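Local coordinates for protein tryptophan halogenase (Shewanella frigidimarina, PDB 2PYX) that probably acts as a flavin-dependent monooxygenase of the tryptophan halogenase family, using FAD to halogenate tryptophan or a related substrate, at residues S87-G91 with L152-S156; H111-L115 with N166-Y170; S300-T304 with R421-D425. Residue numbers count along the deposited sequence, not the author numbering.

Interaction 1. Residues S87-G91 with L152-S156; sequences SFKQG and LAPKS
Residues 87-91 and the loop 152-156 meet with Phe-88 CA 6.9 Å from Ala-153 CA and Gln-90 CA 7.0 Å from Pro-154 CA. Phe-88, extended (-87/135) on the strand, and Gln-90, leaving strand geometry (-109/7) at its break, point CA-to-CB toward the loop, both chi1 m; Lys-89, the predicted active-site lysine, points away with an all-t side chain. Leu-152 comes first: its carbonyl O takes a weak hydrogen bond from Gln-90 NE2 at 2.8 Å (129° at the hydrogen). Ala-153 follows, its O bridged by a water (2.9 Å) to Gln-90 OE1 (2.8 Å), which is also bonded to Gln-144. Pro-154, C-gamma endo, is the main apolar partner, its CD 3.6 Å from Phe-88 CB and 3.7 Å from Gln-90 NE2. Lys-155, its backbone extended (-161/172), lays CD 4.3 Å from Phe-88 CE1, while NZ goes on to Tyr-168 and Glu-77. The strand and its break thus turn an aromatic ring and a carboxamide to a buried, irregular loop, and the predicted catalytic lysine the other way. Helix 511-520 covers Phe-88 and Ala-153 through Leu-514, helix 144-149 packs on Gln-90 and Leu-152, and strand 169-172 pairs antiparallel with strand 87-95.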
loop_
_atom_site.group_PDB
_atom_site.type_symbol
_atom_site.label_atom_id
_atom_site.label_comp_id
_atom_site.label_asym_id
_atom_site.label_seq_id
_atom_site.Cartn_x
_atom_site.Cartn_y
_atom_site.Cartn_z
ATOM N N SER A 87 7.143 -7.113 10.828
ATOM C CA SER A 87 7.651 -8.316 10.182
ATOM C C SER A 87 7.800 -8.018 8.684
ATOM O O SER A 87 7.355 -6.967 8.182
ATOM C CB SER A 87 6.724 -9.514 10.416
ATOM O OG SER A 87 7.315 -10.724 9.964
ATOM N N PHE A 88 8.438 -8.935 7.948
ATOM C CA PHE A 88 8.691 -8.760 6.521
ATOM C C PHE A 88 7.522 -9.241 5.719
ATOM O O PHE A 88 7.034 -10.336 5.945
ATOM C CB PHE A 88 9.948 -9.535 6.106
ATOM C CG PHE A 88 11.141 -9.184 6.932
ATOM C CD1 PHE A 88 11.797 -7.980 6.752
ATOM C CD2 PHE A 88 11.567 -10.031 7.927
ATOM C CE1 PHE A 88 12.883 -7.661 7.557
ATOM C CE2 PHE A 88 12.636 -9.701 8.737
ATOM C CZ PHE A 88 13.284 -8.525 8.548
ATOM N N LYS A 89 7.125 -8.437 4.732
ATOM C CA LYS A 89 6.031 -8.785 3.818
ATOM C C LYS A 89 6.606 -8.928 2.407
ATOM O O LYS A 89 7.222 -8.001 1.903
ATOM C CB LYS A 89 4.985 -7.673 3.831
ATOM C CG LYS A 89 3.892 -7.817 2.795
ATOM C CD LYS A 89 2.978 -6.610 2.769
ATOM C CE LYS A 89 2.034 -6.686 1.601
ATOM N NZ LYS A 89 1.340 -5.372 1.451
ATOM N N GLN A 90 6.380 -10.063 1.763
ATOM C CA GLN A 90 6.894 -10.359 0.425
ATOM C C GLN A 90 5.860 -10.372 -0.689
ATOM O O GLN A 90 6.168 -10.725 -1.832
ATOM C CB GLN A 90 7.673 -11.683 0.455
ATOM C CG GLN A 90 8.949 -11.542 1.247
ATOM C CD GLN A 90 9.762 -12.803 1.203
ATOM O OE1 GLN A 90 10.347 -13.149 0.169
ATOM N NE2 GLN A 90 9.775 -13.520 2.319
ATOM N N GLY A 91 4.633 -9.967 -0.340
ATOM C CA GLY A 91 3.524 -9.858 -1.291
ATOM C C GLY A 91 2.212 -10.212 -0.628
ATOM O O GLY A 91 2.080 -10.114 0.594
ATOM N N LEU A 152 9.721 -18.594 4.527
ATOM C CA LEU A 152 11.041 -18.015 4.616
ATOM C C LEU A 152 11.085 -16.491 4.443
ATOM O O LEU A 152 10.202 -15.893 3.798
ATOM C CB LEU A 152 11.975 -18.677 3.626
ATOM C CG LEU A 152 12.061 -20.222 3.672
ATOM C CD1 LEU A 152 12.967 -20.733 2.579
ATOM C CD2 LEU A 152 12.569 -20.655 5.048
ATOM N N ALA A 153 12.132 -15.898 4.997
ATOM C CA ALA A 153 12.316 -14.462 4.992
ATOM C C ALA A 153 12.874 -13.975 3.632
ATOM O O ALA A 153 13.233 -14.783 2.780
ATOM C CB ALA A 153 13.229 -14.076 6.101
ATOM N N PRO A 154 12.900 -12.646 3.408
ATOM C CA PRO A 154 13.479 -12.095 2.169
ATOM C C PRO A 154 14.981 -11.796 2.211
ATOM O O PRO A 154 15.542 -11.300 1.238
ATOM C CB PRO A 154 12.751 -10.744 2.033
ATOM C CG PRO A 154 12.477 -10.355 3.431
ATOM C CD PRO A 154 12.279 -11.590 4.226
ATOM N N LYS A 155 15.596 -12.067 3.359
ATOM C CA LYS A 155 17.003 -11.732 3.566
ATOM C C LYS A 155 17.539 -12.559 4.732
ATOM O O LYS A 155 16.790 -13.225 5.401
ATOM C CB LYS A 155 17.167 -10.217 3.831
ATOM C CG LYS A 155 16.499 -9.737 5.130
ATOM C CD LYS A 155 16.414 -8.227 5.220
ATOM C CE LYS A 155 17.770 -7.545 5.289
ATOM N NZ LYS A 155 17.670 -6.025 5.355
ATOM N N SER A 156 18.854 -12.487 4.941
ATOM C CA SER A 156 19.542 -13.196 6.016
ATOM C C SER A 156 19.993 -12.195 7.066
ATOM O O SER A 156 20.004 -10.991 6.806
ATOM C CB SER A 156 20.774 -13.897 5.445
ATOM O OG SER A 156 21.685 -12.947 4.909
HETATM O O HOH W 1 12.536 -14.822 -0.064
#

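Interaction 2. Residues H111-L115 with N166-Y170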
loop_
_atom_site.group_PDB
_atom_site.type_symbol
_atom_site.label_atom_id
_atom_site.label_comp_id
_atom_site.label_asym_id
_atom_site.label_seq_id
_atom_site.Cartn_x
_atom_site.Cartn_y
_atom_site.Cartn_z
ATOM N N HIS A 111 0.856 -12.987 -5.421
ATOM C CA HIS A 111 1.277 -11.765 -6.066
ATOM C C HIS A 111 2.511 -11.324 -5.308
ATOM O O HIS A 111 2.407 -10.700 -4.262
ATOM C CB HIS A 111 0.168 -10.692 -6.073
ATOM C CG HIS A 111 0.621 -9.353 -6.577
ATOM N ND1 HIS A 111 -0.097 -8.196 -6.361
ATOM C CD2 HIS A 111 1.749 -8.976 -7.226
ATOM C CE1 HIS A 111 0.550 -7.173 -6.892
ATOM N NE2 HIS A 111 1.681 -7.616 -7.410
ATOM N N PRO A 112 3.705 -11.696 -5.830
ATOM C CA PRO A 112 4.945 -11.400 -5.108
ATOM C C PRO A 112 5.404 -9.964 -5.343
ATOM O O PRO A 112 5.014 -9.347 -6.345
ATOM C CB PRO A 112 5.947 -12.349 -5.729
ATOM C CG PRO A 112 5.467 -12.635 -7.013
ATOM C CD PRO A 112 3.972 -12.390 -7.093
ATOM N N PHE A 113 6.234 -9.432 -4.445
ATOM C CA PHE A 113 6.894 -8.154 -4.673
ATOM C C PHE A 113 8.085 -8.245 -5.665
ATOM O O PHE A 113 8.415 -7.242 -6.346
ATOM C CB PHE A 113 7.364 -7.500 -3.369
ATOM C CG PHE A 113 6.266 -6.901 -2.537
ATOM C CD1 PHE A 113 5.176 -6.285 -3.147
ATOM C CD2 PHE A 113 6.374 -6.856 -1.153
ATOM C CE1 PHE A 113 4.184 -5.722 -2.376
ATOM C CE2 PHE A 113 5.400 -6.287 -0.369
ATOM C CZ PHE A 113 4.303 -5.688 -1.014
ATOM N N SER A 114 8.714 -9.417 -5.783
ATOM C CA SER A 114 9.826 -9.583 -6.709
ATOM C C SER A 114 9.335 -9.472 -8.140
ATOM O O SER A 114 8.291 -10.046 -8.496
ATOM C CB SER A 114 10.448 -10.960 -6.576
ATOM O OG SER A 114 11.305 -11.084 -5.475
ATOM N N LEU A 115 10.071 -8.772 -8.997
ATOM C CA LEU A 115 9.754 -8.765 -10.427
ATOM C C LEU A 115 10.179 -10.071 -11.087
ATOM O O LEU A 115 11.108 -10.748 -10.612
ATOM C CB LEU A 115 10.410 -7.586 -11.145
ATOM C CG LEU A 115 9.998 -6.203 -10.637
ATOM C CD1 LEU A 115 10.830 -5.153 -11.329
ATOM C CD2 LEU A 115 8.536 -5.951 -10.888
ATOM N N ASN A 166 15.339 -11.164 -1.751
ATOM C CA ASN A 166 14.128 -10.958 -2.551
ATOM C C ASN A 166 13.421 -9.700 -2.024
ATOM O O ASN A 166 13.449 -9.446 -0.828
ATOM C CB ASN A 166 13.167 -12.137 -2.463
ATOM C CG ASN A 166 13.515 -13.253 -3.416
ATOM O OD1 ASN A 166 13.802 -13.022 -4.581
ATOM N ND2 ASN A 166 13.419 -14.481 -2.935
ATOM N N ASN A 167 12.818 -8.914 -2.907
ATOM C CA ASN A 167 12.255 -7.609 -2.503
ATOM C C ASN A 167 11.156 -7.783 -1.472
ATOM O O ASN A 167 10.380 -8.751 -1.514
ATOM C CB ASN A 167 11.711 -6.833 -3.713
ATOM C CG ASN A 167 11.707 -5.310 -3.517
ATOM O OD1 ASN A 167 12.110 -4.812 -2.472
ATOM N ND2 ASN A 167 11.297 -4.578 -4.547
ATOM N N TYR A 168 11.084 -6.819 -0.571
ATOM C CA TYR A 168 10.173 -6.887 0.546
ATOM C C TYR A 168 9.724 -5.518 0.991
ATOM O O TYR A 168 10.412 -4.526 0.785
ATOM C CB TYR A 168 10.789 -7.631 1.735
ATOM C CG TYR A 168 11.921 -6.938 2.454
ATOM C CD1 TYR A 168 13.250 -7.098 2.033
ATOM C CD2 TYR A 168 11.698 -6.154 3.576
ATOM C CE1 TYR A 168 14.283 -6.478 2.686
ATOM C CE2 TYR A 168 12.726 -5.535 4.236
ATOM C CZ TYR A 168 14.027 -5.676 3.786
ATOM O OH TYR A 168 15.063 -5.055 4.471
ATOM N N GLY A 169 8.510 -5.502 1.548
ATOM C CA GLY A 169 8.032 -4.420 2.409
ATOM C C GLY A 169 7.786 -4.984 3.804
ATOM O O GLY A 169 8.411 -5.964 4.219
ATOM N N TYR A 170 6.839 -4.386 4.514
ATOM C CA TYR A 170 6.593 -4.733 5.902
ATOM C C TYR A 170 5.116 -4.931 6.251
ATOM O O TYR A 170 4.224 -4.402 5.600
ATOM C CB TYR A 170 7.149 -3.657 6.838
ATOM C CG TYR A 170 8.608 -3.301 6.586
ATOM C CD1 TYR A 170 9.634 -4.052 7.151
ATOM C CD2 TYR A 170 8.931 -2.195 5.815
ATOM C CE1 TYR A 170 10.963 -3.710 6.940
ATOM C CE2 TYR A 170 10.244 -1.853 5.571
ATOM C CZ TYR A 170 11.256 -2.615 6.146
ATOM O OH TYR A 170 12.567 -2.253 5.929
HETATM O O HOH W 2 10.585 -5.769 -7.026
HETATM O O HOH W 3 13.366 -9.373 -5.842
HETATM O O HOH W 4 12.016 -13.842 -6.664
#
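Phe-113 lies along the backbone of residues 167-169: its CB is 3.8 Å from Asn-167 O, which sits at the ring edge, and its CD2 is 3.7 Å from Gly-169 N and 4.2 Å from Tyr-168 CA. A beta carbon on Gly-169 would come within 3.6 Å of Phe-113 CE2, so the ring fits closely there. Next to it the chains come nearest, Ser-114 CA to Asn-167 CA at 5.2 Å, and three waters bridge the two segments here. One links Phe-113 O (2.7 Å) to Asn-167 ND2 (2.8 Å); a second, Ser-114 OG (2.7 Å) to Asn-167 N (3.0 Å); a third, Ser-114 OG (3.1 Å) to Asn-166 OD1 (2.9 Å). Asn-166 also bonds Ser-143 through ND2 and Arg-500 through OD1. Asn-167 OD1 accepts a weak bond from Tyr-168 N at 2.9 Å. This is a largely buried, water-bridged contact between the loop leaving strand 108-112 and the loop entering strand 169-172, with Phe-113 beside the predicted active-site Lys-89 and near Glu-361, a predicted tryptophan-binding residue. Gln-144, at the start of helix 144-149, ties the segments together by bonding Ser-114 N and Asn-167 O, while strand 87-95 runs between strands 108-112 and 169-172, antiparallel to both.

Interaction 3. Residues S300-T304 with R421-D425; sequences SSSHT and RYWRD
Helix 421-425 offers Arg-421, Tyr-422 and Asp-425 to the loop 300-304, with His-303 CA 6.4 Å from Tyr-422 CA. The loop is a type I beta turn, with Ser-301 at -68/-17 and Ser-302 at -84/0: Ser-300 O accepts from His-303 N (3.0 Å) and also from Thr-304 N (3.1 Å). His-303, chi1 m and chi2 86°, points toward the helix and has both ring nitrogens engaged as donors. ND1 gives its hydrogen to Ser-300 OG at 2.7 Å, and NE2 gives one to Asp-425 OD2 at 2.9 Å with a nearly straight 162° angle. With both nitrogens donating, the imidazole is probably protonated. Asp-425 OD2 also takes a salt bridge from Arg-421 NH1 at 2.9 Å, one turn earlier on the helix, where Asp-425 N bonds Arg-421 O at 2.7 Å. The motif is a His-carboxylate hydrogen bond with an i to i+4 Arg-Asp salt bridge on the same oxygen; it joins the loop after strand 292-299 to this short helix, away from the annotated sites. Arg-421, with chi1 and chi2 t and chi3 p, donates a hydrogen bond from NH2 to Ser-302 O at 3.0 Å, while a water accepts from NH1 at 2.9 Å and donates to the same Ser-302 O at 3.0 Å. His-303 NE2 lies over the guanidinium face, 3.4 Å from Arg-421 NH1, at an angle too poor for a hydrogen bond. Tyr-422, chi1 t, sends its ring edge to the His-303 face, a T-shaped pair with centroids 5.1 Å apart and planes at 87°. Ser-300 CB meets Tyr-422 CE1 at 3.8 Å, and the phenol OH bonds Asn-253.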
loop_
_atom_site.group_PDB
_atom_site.type_symbol
_atom_site.label_atom_id
_atom_site.label_comp_id
_atom_site.label_asym_id
_atom_site.label_seq_id
_atom_site.Cartn_x
_atom_site.Cartn_y
_atom_site.Cartn_z
ATOM N N SER A 300 -19.484 -5.956 1.485
ATOM C CA SER A 300 -20.488 -5.012 0.919
ATOM C C SER A 300 -21.769 -5.081 1.710
ATOM O O SER A 300 -22.398 -6.139 1.732
ATOM C CB SER A 300 -20.771 -5.405 -0.501
ATOM O OG SER A 300 -21.859 -4.681 -1.033
ATOM N N SER A 301 -22.161 -3.953 2.296
ATOM C CA SER A 301 -23.433 -3.911 3.049
ATOM C C SER A 301 -24.662 -4.051 2.175
ATOM O O SER A 301 -25.747 -4.337 2.702
ATOM C CB SER A 301 -23.537 -2.630 3.840
ATOM O OG SER A 301 -23.458 -1.478 3.037
ATOM N N SER A 302 -24.532 -3.846 0.854
ATOM C CA SER A 302 -25.667 -4.106 -0.024
ATOM C C SER A 302 -25.772 -5.554 -0.423
ATOM O O SER A 302 -26.718 -5.906 -1.153
ATOM C CB SER A 302 -25.666 -3.203 -1.247
ATOM O OG SER A 302 -24.587 -3.504 -2.095
ATOM N N HIS A 303 -24.852 -6.396 0.054
ATOM C CA HIS A 303 -24.910 -7.829 -0.158
ATOM C C HIS A 303 -25.126 -8.648 1.111
ATOM O O HIS A 303 -25.656 -9.746 1.020
ATOM C CB HIS A 303 -23.652 -8.333 -0.872
ATOM C CG HIS A 303 -23.559 -7.841 -2.277
ATOM N ND1 HIS A 303 -23.002 -6.624 -2.595
ATOM C CD2 HIS A 303 -23.942 -8.401 -3.448
ATOM C CE1 HIS A 303 -23.069 -6.446 -3.906
ATOM N NE2 HIS A 303 -23.655 -7.497 -4.445
ATOM N N THR A 304 -24.698 -8.128 2.255
ATOM C CA THR A 304 -24.875 -8.805 3.533
ATOM C C THR A 304 -25.096 -7.810 4.657
ATOM O O THR A 304 -24.573 -6.690 4.648
ATOM C CB THR A 304 -23.677 -9.694 3.879
ATOM O OG1 THR A 304 -23.927 -10.341 5.145
ATOM C CG2 THR A 304 -22.400 -8.903 4.031
ATOM N N ARG A 421 -24.261 -14.025 -5.246
ATOM C CA ARG A 421 -24.609 -12.846 -6.058
ATOM C C ARG A 421 -23.467 -11.830 -6.107
ATOM O O ARG A 421 -23.255 -11.204 -7.141
ATOM C CB ARG A 421 -25.888 -12.190 -5.507
ATOM C CG ARG A 421 -26.345 -10.992 -6.345
ATOM C CD ARG A 421 -27.649 -10.389 -5.885
ATOM N NE ARG A 421 -27.607 -9.812 -4.530
ATOM C CZ ARG A 421 -27.341 -8.559 -4.212
ATOM N NH1 ARG A 421 -26.937 -7.714 -5.142
ATOM N NH2 ARG A 421 -27.449 -8.143 -2.971
ATOM N N TYR A 422 -22.826 -11.631 -4.972
ATOM C CA TYR A 422 -21.702 -10.674 -4.863
ATOM C C TYR A 422 -20.673 -10.901 -5.973
ATOM O O TYR A 422 -20.257 -9.959 -6.679
ATOM C CB TYR A 422 -21.027 -10.810 -3.507
ATOM C CG TYR A 422 -19.800 -9.956 -3.294
ATOM C CD1 TYR A 422 -19.906 -8.653 -2.835
ATOM C CD2 TYR A 422 -18.533 -10.489 -3.476
ATOM C CE1 TYR A 422 -18.796 -7.889 -2.544
ATOM C CE2 TYR A 422 -17.419 -9.750 -3.232
ATOM C CZ TYR A 422 -17.541 -8.443 -2.764
ATOM O OH TYR A 422 -16.453 -7.665 -2.489
ATOM N N TRP A 423 -20.286 -12.158 -6.170
ATOM C CA TRP A 423 -19.239 -12.473 -7.137
ATOM C C TRP A 423 -19.769 -12.348 -8.558
ATOM O O TRP A 423 -19.083 -11.877 -9.469
ATOM C CB TRP A 423 -18.589 -13.843 -6.818
ATOM C CG TRP A 423 -17.831 -13.755 -5.558
ATOM C CD1 TRP A 423 -18.254 -14.049 -4.294
ATOM C CD2 TRP A 423 -16.479 -13.253 -5.394
ATOM N NE1 TRP A 423 -17.275 -13.792 -3.377
ATOM C CE2 TRP A 423 -16.173 -13.287 -4.028
ATOM C CE3 TRP A 423 -15.492 -12.802 -6.293
ATOM C CZ2 TRP A 423 -14.946 -12.855 -3.526
ATOM C CZ3 TRP A 423 -14.266 -12.410 -5.780
ATOM C CH2 TRP A 423 -13.995 -12.459 -4.421
ATOM N N ARG A 424 -21.028 -12.780 -8.793
ATOM C CA ARG A 424 -21.619 -12.633 -10.087
ATOM C C ARG A 424 -21.753 -11.166 -10.453
ATOM O O ARG A 424 -21.508 -10.782 -11.585
ATOM C CB ARG A 424 -22.997 -13.349 -10.166
ATOM C CG ARG A 424 -22.921 -14.861 -9.849
ATOM C CD ARG A 424 -24.269 -15.621 -10.053
ATOM N NE ARG A 424 -25.357 -15.127 -9.183
ATOM C CZ ARG A 424 -25.728 -15.671 -8.026
ATOM N NH1 ARG A 424 -25.139 -16.747 -7.522
ATOM N NH2 ARG A 424 -26.733 -15.131 -7.363
ATOM N N ASP A 425 -22.194 -10.345 -9.506
ATOM C CA ASP A 425 -22.368 -8.888 -9.731
ATOM C C ASP A 425 -21.037 -8.222 -10.118
ATOM O O ASP A 425 -21.033 -7.352 -10.979
ATOM C CB ASP A 425 -22.857 -8.219 -8.450
ATOM C CG ASP A 425 -24.324 -8.380 -8.201
ATOM O OD1 ASP A 425 -25.090 -8.655 -9.177
ATOM O OD2 ASP A 425 -24.718 -8.104 -7.037
HETATM O O HOH W 5 -26.525 -5.035 -3.990
#

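Overall arrangement
Interactions 1 and 2 form one continuous structure, their centres 8 Å apart, whereas interaction 3 stands alone. Residues 87-91 bond to both segments of interaction 2: Lys-89 N lies 2.8 Å from Gly-169 O and Gln-90 O lies 2.9 Å from Phe-113 N, both probable sheet hydrogen bonds. Along the chain the two contacts interlock, each opening before the other closes. Both lie beside Lys-89, the predicted active-site residue, with the Phe-113 side chain about 4 Å from that of Lys-89 and about 6 Å from that of Glu-361. Interaction 3 comes later in sequence; its centre is 34 Å from that of interaction 1 and 31 Å from that of interaction 2, nearest atoms about 17 and 14 Å away.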